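Local structure of uridylate-specific endoribonuclease nsp11 (Prrsv 16244b, 5EYI) at residues S161-V165 with L177-T181. The protein probably cleaves viral polyuridine RNA as a uridylate-specific endoribonuclease, which would keep host double-stranded RNA sensors from being activated. The protein carries 1 engineered substitution. Residues are numbered along the deposited sequence; the frame is centred on the assembly and turned at random.
Sequences SVAVV and LCTLT
Ala163 and Leu180 exchange two backbone hydrogen bonds, Ala163 N to Leu180 O and Leu180 N to Ala163 O, both 2.8 Å. The first is the straighter, 157° at the hydrogen. Val165 and Cys178 form the next reciprocal pair, Val165 N to Cys178 O at 3.0 Å and Cys178 N to Val165 O at 2.8 Å. With the non-hydrogen-bonded pair Val164–Thr179 between them, this is the alternation of an antiparallel pair, here the hairpin of strands 163-169 and 173-180 in the NendoU domain. Ala163 O also receives a CA-H contact from Thr179 CA at 3.2 Å.

Thr179 can be followed outward. Its CB meets Val162 CG1 at 3.7 Å, and the two side chains run alongside each other, pointing the same way. Beyond CB the branches part: CG2 keeps to Val162 CG1, whereas OG1, set between backbone N and carbonyl carbon by a chi1 of 55°, hydrogen-bonds to the carbonyl oxygen of Phe222 in strand 219-223. For Val162, a chi1 of -174° puts CG1 anti to N and against Thr179. Val164, on the same face as Thr179, meets Leu177 CD2 with its CG1 at 3.7 Å, the two chains crossing at a slant. Ala163, Val165, Cys178 and Leu180 turn to the other face, where methyl contacts between the strands are looser.

Glu195 of the second subunit accepts a hydrogen bond from Thr179 N, and Thr196 of that subunit packs on Val164, Leu177 and Thr179. The chemistry therefore divides: main-chain bonds set the register, Thr179 OG1 links the hairpin to strand 219-223 and Thr179 N links it to the second subunit, beside the predicted active-site residue His146.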
loop_
_atom_site.group_PDB
_atom_site.type_symbol
_atom_site.label_atom_id
_atom_site.label_comp_id
_atom_site.label_asym_id
_atom_site.label_seq_id
_atom_site.Cartn_x
_atom_site.Cartn_y
_atom_site.Cartn_z
ATOM N N SER A 161 16.326 2.529 -9.289
ATOM C CA SER A 161 15.502 3.351 -8.396
ATOM C C SER A 161 14.811 2.464 -7.339
ATOM O O SER A 161 14.914 2.720 -6.131
ATOM C CB SER A 161 14.478 4.152 -9.203
ATOM O OG SER A 161 15.120 5.132 -10.015
ATOM N N VAL A 162 14.136 1.419 -7.813
ATOM C CA VAL A 162 13.657 0.331 -6.968
ATOM C C VAL A 162 14.414 -0.928 -7.361
ATOM O O VAL A 162 14.205 -1.476 -8.439
ATOM C CB VAL A 162 12.147 0.112 -7.110
ATOM C CG1 VAL A 162 11.680 -0.929 -6.114
ATOM C CG2 VAL A 162 11.403 1.422 -6.895
ATOM N N ALA A 163 15.326 -1.351 -6.496
ATOM C CA ALA A 163 16.165 -2.506 -6.751
ATOM C C ALA A 163 15.447 -3.744 -6.248
ATOM O O ALA A 163 14.704 -3.668 -5.268
ATOM C CB ALA A 163 17.495 -2.354 -6.033
ATOM N N VAL A 164 15.677 -4.874 -6.915
ATOM C CA VAL A 164 15.123 -6.161 -6.498
ATOM C C VAL A 164 16.275 -7.085 -6.100
ATOM O O VAL A 164 17.236 -7.251 -6.848
ATOM C CB VAL A 164 14.264 -6.786 -7.605
ATOM C CG1 VAL A 164 13.791 -8.177 -7.207
ATOM C CG2 VAL A 164 13.072 -5.873 -7.899
ATOM N N VAL A 165 16.144 -7.698 -4.927
ATOM C CA VAL A 165 17.240 -8.381 -4.275
ATOM C C VAL A 165 16.724 -9.579 -3.455
ATOM O O VAL A 165 15.556 -9.609 -3.026
ATOM C CB VAL A 165 18.038 -7.306 -3.468
ATOM C CG1 VAL A 165 17.979 -7.477 -1.963
ATOM C CG2 VAL A 165 19.446 -7.150 -3.995
ATOM N N LEU A 177 12.845 -12.542 -3.197
ATOM C CA LEU A 177 12.668 -11.277 -3.889
ATOM C C LEU A 177 12.123 -10.241 -2.928
ATOM O O LEU A 177 11.092 -10.451 -2.306
ATOM C CB LEU A 177 11.721 -11.443 -5.082
ATOM C CG LEU A 177 12.164 -12.392 -6.204
ATOM C CD1 LEU A 177 11.034 -12.634 -7.201
ATOM C CD2 LEU A 177 13.397 -11.866 -6.933
ATOM N N CYS A 178 12.839 -9.129 -2.799
ATOM C CA CYS A 178 12.363 -8.017 -2.007
ATOM C C CYS A 178 12.899 -6.695 -2.574
ATOM O O CYS A 178 14.029 -6.622 -3.060
ATOM C CB CYS A 178 12.683 -8.257 -0.522
ATOM S SG CYS A 178 13.929 -7.227 0.252
ATOM N N THR A 179 12.047 -5.671 -2.555
ATOM C CA THR A 179 12.354 -4.394 -3.172
ATOM C C THR A 179 13.119 -3.532 -2.199
ATOM O O THR A 179 12.913 -3.609 -0.994
ATOM C CB THR A 179 11.097 -3.635 -3.623
ATOM O OG1 THR A 179 10.200 -3.482 -2.524
ATOM C CG2 THR A 179 10.402 -4.368 -4.757
ATOM N N LEU A 180 13.981 -2.686 -2.735
ATOM C CA LEU A 180 14.889 -1.908 -1.918
ATOM C C LEU A 180 15.140 -0.562 -2.567
ATOM O O LEU A 180 15.241 -0.482 -3.793
ATOM C CB LEU A 180 16.188 -2.698 -1.787
ATOM C CG LEU A 180 17.354 -2.131 -0.987
ATOM C CD1 LEU A 180 18.140 -3.300 -0.393
ATOM C CD2 LEU A 180 18.249 -1.222 -1.824
ATOM N N THR A 181 15.230 0.487 -1.749
ATOM C CA THR A 181 15.670 1.809 -2.208
ATOM C C THR A 181 16.722 2.352 -1.254
ATOM O O THR A 181 16.962 1.769 -0.201
ATOM C CB THR A 181 14.508 2.822 -2.288
ATOM O OG1 THR A 181 14.114 3.233 -0.973
ATOM C CG2 THR A 181 13.316 2.221 -3.003
#